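Local coordinates for protein endo-beta-mannanase (Opitutaceae bacterium TAV5, PDB 7BOB) that probably hydrolyses beta-1,4-mannosidic bonds from the end of manno-oligosaccharide chains, as a family 5 glycoside hydrolase forming homotrimers, at residues Thr56-Val61 with Leu279-Thr284; Gly154-Ala159 with Thr238-Pro243. One frame throughout, in Å; residues are numbered along the deposited sequence.

In the fold
Both contacts sit at the C-terminal end of the (beta/alpha)8 TIM barrel, their centres about 10 Å apart, and contact 2 is nested in the loop that contact 1 closes. Contact 1 crosses the barrel interior from strand 56-62 to strand 277-282; contact 2 joins the loop after strand 151-154 to strand 237-241, neighbour of 277-282. Three side-chain bonds couple them: Q280 OE1 to H240 NE2 at 2.7 Å, E281 OE1 to Y242 OH at 2.6 Å and R58 NH2 to N155 OD1 at 2.9 Å. E281 and E156 end strands seven and four, where family 5 enzymes carry nucleophile and acid/base; with E156 OE2 3.4 Å from E281 OE1, the contacts probably frame the active site.

Contact 1: residues Thr56-Val61 with Leu279-Thr284; sequences TVRFFV and LQEFGT
R58 reaches across the barrel interior to Q280 and E281, and its guanidinium carries most of the contact. Its NH1 donates to E281 OE2 over 3.0 Å in a salt bridge with an N-H...O angle of 157°. The carboxylate oxygen lies almost exactly in the guanidinium plane and accepts through its anti lone pair, the one turned away from OE1. Q280 comes over a face instead: its amide carbon CD sits above the centre of the guanidinium, 3.4 Å from R58 CZ, and the two planes are nearly parallel, 13° apart. R58 NE and Q280 NE2 are both donors, and Q280 OE1 meets R58 NH2 at a poor angle, so the amide stacks on the guanidinium without bonding to it. F60, from R58's own strand, closes the opposite face by directing the edge of its ring there, with CE1 3.5 Å from R58 CZ. The arginine spans the gap because its chain is extended from CG to NE, with CG anti to the backbone N (chi1 179°). The next shell pins the pieces. D152 forms a second salt bridge at R58 NH2, and N23 and N155 accept further bonds from the guanidinium; the Q280 amide is held by H240 at OE1 and by Q96 and D152 at NE2, while Y242 OH is hydrogen-bonded to E281 OE1. A methionine in place of R58 would probably leave the carboxylates of D152 and E281 without their shared cation, and E281 held chiefly at OE1. With R58 bound at OE2 and Y242 at OE1, each oxygen of the E281 carboxylate is gripped by a different partner, which fixes its rotation at the site where family 5 enzymes place their nucleophile.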
loop_
_atom_site.group_PDB
_atom_site.type_symbol
_atom_site.label_atom_id
_atom_site.label_comp_id
_atom_site.label_asym_id
_atom_site.label_seq_id
_atom_site.Cartn_x
_atom_site.Cartn_y
_atom_site.Cartn_z
ATOM N N THR A 56 0.758 27.344 -35.116
ATOM C CA THR A 56 1.730 26.978 -34.093
ATOM C C THR A 56 2.130 25.511 -34.243
ATOM O O THR A 56 1.389 24.688 -34.784
ATOM C CB THR A 56 1.185 27.200 -32.678
ATOM O OG1 THR A 56 -0.092 26.570 -32.578
ATOM C CG2 THR A 56 1.008 28.683 -32.365
ATOM N N VAL A 57 3.327 25.185 -33.759
ATOM C CA VAL A 57 3.775 23.800 -33.732
ATOM C C VAL A 57 4.566 23.620 -32.448
ATOM O O VAL A 57 5.486 24.399 -32.169
ATOM C CB VAL A 57 4.607 23.406 -34.971
ATOM C CG1 VAL A 57 5.848 24.321 -35.169
ATOM C CG2 VAL A 57 4.999 21.903 -34.917
ATOM N N ARG A 58 4.162 22.640 -31.635
ATOM C CA ARG A 58 4.896 22.277 -30.432
ATOM C C ARG A 58 5.874 21.157 -30.764
ATOM O O ARG A 58 5.491 20.143 -31.363
ATOM C CB ARG A 58 3.948 21.831 -29.321
ATOM C CG ARG A 58 4.659 21.411 -28.037
ATOM C CD ARG A 58 3.691 21.357 -26.883
ATOM N NE ARG A 58 4.302 20.982 -25.609
ATOM C CZ ARG A 58 3.980 19.885 -24.903
ATOM N NH1 ARG A 58 3.082 19.012 -25.357
ATOM N NH2 ARG A 58 4.561 19.659 -23.737
ATOM N N PHE A 59 7.133 21.343 -30.393
ATOM C CA PHE A 59 8.118 20.304 -30.617
ATOM C C PHE A 59 9.075 20.262 -29.430
ATOM O O PHE A 59 9.098 21.162 -28.584
ATOM C CB PHE A 59 8.837 20.505 -31.961
ATOM C CG PHE A 59 9.698 21.735 -32.030
ATOM C CD1 PHE A 59 9.308 22.827 -32.793
ATOM C CD2 PHE A 59 10.925 21.790 -31.386
ATOM C CE1 PHE A 59 10.099 23.954 -32.886
ATOM C CE2 PHE A 59 11.732 22.932 -31.479
ATOM C CZ PHE A 59 11.310 24.008 -32.219
ATOM N N PHE A 60 9.885 19.214 -29.375
ATOM C CA PHE A 60 10.556 18.846 -28.140
ATOM C C PHE A 60 12.062 18.825 -28.329
ATOM O O PHE A 60 12.583 18.110 -29.194
ATOM C CB PHE A 60 10.014 17.501 -27.666
ATOM C CG PHE A 60 8.533 17.467 -27.681
ATOM C CD1 PHE A 60 7.812 18.090 -26.679
ATOM C CD2 PHE A 60 7.849 16.918 -28.758
ATOM C CE1 PHE A 60 6.410 18.099 -26.703
ATOM C CE2 PHE A 60 6.474 16.930 -28.797
ATOM C CZ PHE A 60 5.752 17.529 -27.771
ATOM N N VAL A 61 12.752 19.622 -27.520
ATOM C CA VAL A 61 14.208 19.656 -27.505
ATOM C C VAL A 61 14.651 18.529 -26.581
ATOM O O VAL A 61 14.671 18.685 -25.356
ATOM C CB VAL A 61 14.713 21.040 -27.056
ATOM C CG1 VAL A 61 16.228 21.124 -27.104
ATOM C CG2 VAL A 61 14.098 22.133 -27.945
ATOM N N LEU A 279 -4.887 24.536 -24.047
ATOM C CA LEU A 279 -5.121 23.110 -24.270
ATOM C C LEU A 279 -3.954 22.604 -25.100
ATOM O O LEU A 279 -4.029 22.476 -26.326
ATOM C CB LEU A 279 -6.454 22.855 -24.963
ATOM C CG LEU A 279 -6.852 21.378 -25.063
ATOM C CD1 LEU A 279 -6.991 20.775 -23.676
ATOM C CD2 LEU A 279 -8.142 21.150 -25.875
ATOM N N GLN A 280 -2.845 22.320 -24.406
ATOM C CA GLN A 280 -1.565 22.083 -25.068
ATOM C C GLN A 280 -1.480 20.720 -25.737
ATOM O O GLN A 280 -0.621 20.515 -26.612
ATOM C CB GLN A 280 -0.444 22.223 -24.054
ATOM C CG GLN A 280 0.957 22.257 -24.649
ATOM C CD GLN A 280 1.976 22.328 -23.564
ATOM O OE1 GLN A 280 1.896 21.578 -22.586
ATOM N NE2 GLN A 280 2.927 23.246 -23.698
ATOM N N GLU A 281 -2.352 19.794 -25.343
ATOM C CA GLU A 281 -2.414 18.450 -25.902
ATOM C C GLU A 281 -3.851 17.984 -25.773
ATOM O O GLU A 281 -4.396 17.981 -24.665
ATOM C CB GLU A 281 -1.531 17.445 -25.149
ATOM C CG GLU A 281 -0.050 17.465 -25.410
ATOM C CD GLU A 281 0.654 16.347 -24.614
ATOM O OE1 GLU A 281 -0.017 15.336 -24.265
ATOM O OE2 GLU A 281 1.850 16.498 -24.304
ATOM N N PHE A 282 -4.438 17.548 -26.880
ATOM C CA PHE A 282 -5.682 16.815 -26.804
ATOM C C PHE A 282 -5.686 15.827 -27.954
ATOM O O PHE A 282 -5.064 16.068 -28.990
ATOM C CB PHE A 282 -6.892 17.758 -26.863
ATOM C CG PHE A 282 -7.147 18.286 -28.223
ATOM C CD1 PHE A 282 -6.392 19.340 -28.722
ATOM C CD2 PHE A 282 -8.104 17.693 -29.034
ATOM C CE1 PHE A 282 -6.622 19.820 -30.008
ATOM C CE2 PHE A 282 -8.332 18.158 -30.317
ATOM C CZ PHE A 282 -7.594 19.229 -30.805
ATOM N N GLY A 283 -6.368 14.707 -27.766
ATOM C CA GLY A 283 -6.374 13.693 -28.805
ATOM C C GLY A 283 -7.487 12.708 -28.570
ATOM O O GLY A 283 -8.083 12.675 -27.492
ATOM N N THR A 284 -7.787 11.926 -29.604
ATOM C CA THR A 284 -8.781 10.876 -29.428
ATOM C C THR A 284 -8.170 9.523 -29.127
ATOM O O THR A 284 -8.887 8.646 -28.640
ATOM C CB THR A 284 -9.673 10.724 -30.666
ATOM O OG1 THR A 284 -8.848 10.436 -31.803
ATOM C CG2 THR A 284 -10.509 11.991 -30.904
#

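Contact 2: residues Gly154-Ala159 with Thr238-Pro243; sequences GNELDA and TMHGYP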
loop_
_atom_site.group_PDB
_atom_site.type_symbol
_atom_site.label_atom_id
_atom_site.label_comp_id
_atom_site.label_asym_id
_atom_site.label_seq_id
_atom_site.Cartn_x
_atom_site.Cartn_y
_atom_site.Cartn_z
ATOM N N GLY A 154 8.724 21.994 -20.138
ATOM C CA GLY A 154 9.009 20.605 -20.447
ATOM C C GLY A 154 7.700 19.882 -20.648
ATOM O O GLY A 154 6.624 20.439 -20.440
ATOM N N ASN A 155 7.799 18.629 -21.066
ATOM C CA ASN A 155 6.619 17.834 -21.340
ATOM C C ASN A 155 6.225 17.009 -20.112
ATOM O O ASN A 155 6.945 16.081 -19.719
ATOM C CB ASN A 155 6.819 16.912 -22.528
ATOM C CG ASN A 155 5.530 16.224 -22.874
ATOM O OD1 ASN A 155 4.486 16.864 -22.823
ATOM N ND2 ASN A 155 5.570 14.924 -23.142
ATOM N N GLU A 156 5.078 17.347 -19.525
ATOM C CA GLU A 156 4.424 16.525 -18.504
ATOM C C GLU A 156 5.390 16.213 -17.370
ATOM O O GLU A 156 5.577 15.060 -16.970
ATOM C CB GLU A 156 3.853 15.249 -19.123
ATOM C CG GLU A 156 2.863 15.550 -20.261
ATOM C CD GLU A 156 1.897 14.420 -20.554
ATOM O OE1 GLU A 156 2.261 13.233 -20.341
ATOM O OE2 GLU A 156 0.764 14.727 -21.009
ATOM N N LEU A 157 6.035 17.271 -16.869
ATOM C CA LEU A 157 7.016 17.098 -15.811
ATOM C C LEU A 157 6.371 16.521 -14.565
ATOM O O LEU A 157 7.064 15.935 -13.728
ATOM C CB LEU A 157 7.702 18.429 -15.503
ATOM C CG LEU A 157 8.640 18.959 -16.611
ATOM C CD1 LEU A 157 8.807 20.483 -16.518
ATOM C CD2 LEU A 157 9.990 18.249 -16.579
ATOM N N ASP A 158 5.050 16.651 -14.443
ATOM C CA ASP A 158 4.325 16.123 -13.305
ATOM C C ASP A 158 4.041 14.629 -13.418
ATOM O O ASP A 158 3.533 14.044 -12.461
ATOM C CB ASP A 158 3.019 16.888 -13.165
ATOM C CG ASP A 158 2.138 16.723 -14.379
ATOM O OD1 ASP A 158 2.527 17.134 -15.465
ATOM O OD2 ASP A 158 1.059 16.144 -14.270
ATOM N N ALA A 159 4.291 14.019 -14.571
ATOM C CA ALA A 159 4.141 12.584 -14.750
ATOM C C ALA A 159 5.392 11.814 -14.352
ATOM O O ALA A 159 5.354 10.581 -14.306
ATOM C CB ALA A 159 3.808 12.271 -16.213
ATOM N N THR A 238 -1.032 24.964 -18.503
ATOM C CA THR A 238 -1.425 24.070 -19.584
ATOM C C THR A 238 -2.328 22.944 -19.072
ATOM O O THR A 238 -2.335 22.606 -17.885
ATOM C CB THR A 238 -0.204 23.459 -20.285
ATOM O OG1 THR A 238 0.482 22.619 -19.359
ATOM C CG2 THR A 238 0.741 24.544 -20.789
ATOM N N MET A 239 -3.097 22.365 -20.000
ATOM C CA MET A 239 -3.921 21.192 -19.742
ATOM C C MET A 239 -3.769 20.239 -20.918
ATOM O O MET A 239 -3.664 20.672 -22.073
ATOM C CB MET A 239 -5.393 21.567 -19.537
ATOM C CG MET A 239 -6.277 20.421 -19.036
ATOM S SD MET A 239 -5.481 19.557 -17.646
ATOM C CE MET A 239 -5.372 20.872 -16.419
ATOM N N HIS A 240 -3.669 18.957 -20.605
ATOM C CA HIS A 240 -3.615 17.857 -21.559
ATOM C C HIS A 240 -4.761 16.915 -21.243
ATOM O O HIS A 240 -5.049 16.661 -20.072
ATOM C CB HIS A 240 -2.319 17.039 -21.445
ATOM C CG HIS A 240 -1.064 17.809 -21.706
ATOM N ND1 HIS A 240 0.183 17.218 -21.659
ATOM C CD2 HIS A 240 -0.856 19.107 -22.024
ATOM C CE1 HIS A 240 1.108 18.124 -21.929
ATOM N NE2 HIS A 240 0.505 19.278 -22.156
ATOM N N GLY A 241 -5.374 16.341 -22.261
ATOM C CA GLY A 241 -6.432 15.419 -21.916
ATOM C C GLY A 241 -6.829 14.511 -23.045
ATOM O O GLY A 241 -6.838 14.912 -24.219
ATOM N N TYR A 242 -7.140 13.278 -22.682
ATOM C CA TYR A 242 -7.490 12.216 -23.606
ATOM C C TYR A 242 -8.669 11.441 -23.043
ATOM O O TYR A 242 -8.910 11.465 -21.832
ATOM C CB TYR A 242 -6.296 11.287 -23.815
ATOM C CG TYR A 242 -5.070 12.004 -24.287
ATOM C CD1 TYR A 242 -4.185 12.601 -23.383
ATOM C CD2 TYR A 242 -4.791 12.086 -25.649
ATOM C CE1 TYR A 242 -3.016 13.276 -23.860
ATOM C CE2 TYR A 242 -3.654 12.736 -26.112
ATOM C CZ TYR A 242 -2.768 13.326 -25.221
ATOM O OH TYR A 242 -1.640 13.967 -25.725
ATOM N N PRO A 243 -9.411 10.729 -23.894
ATOM C CA PRO A 243 -10.617 10.007 -23.434
ATOM C C PRO A 243 -10.398 8.612 -22.850
ATOM O O PRO A 243 -11.378 7.995 -22.422
ATOM C CB PRO A 243 -11.452 9.915 -24.722
ATOM C CG PRO A 243 -10.422 9.897 -25.848
ATOM C CD PRO A 243 -9.288 10.763 -25.367
#
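The H240 imidazole meets the 154-159 loop at its edge. E156 OE2 lies in the ring plane and takes a 2.6 Å, nearly straight hydrogen bond (174°) from H240 ND1, accepting through its anti lone pair. Carboxylate and ring are almost coplanar, 26° apart. N155 also approaches the edge, with OD1 3.7 Å from H240 CE1 and its amide only slightly tilted against the ring; its firmer ties run to R58 and, through ND2, to the backbone oxygen of W103. With H240 NE2 also engaged, by Q280, the ring is probably held against flipping. E156 gets to ND1 with its chain extended beyond CG. Behind it the loop tightens through a bond from A159 N to E156 O, 2.9 Å long. The arrangement thus orients the glutamate that probably serves as acid/base, as in family relatives. E156 and A159 rest on W103 of strand 103-104, Y242 touches W317, and strand 237-241 pairs with strand 277-282 while M239 packs on helix 258-272 outside the barrel.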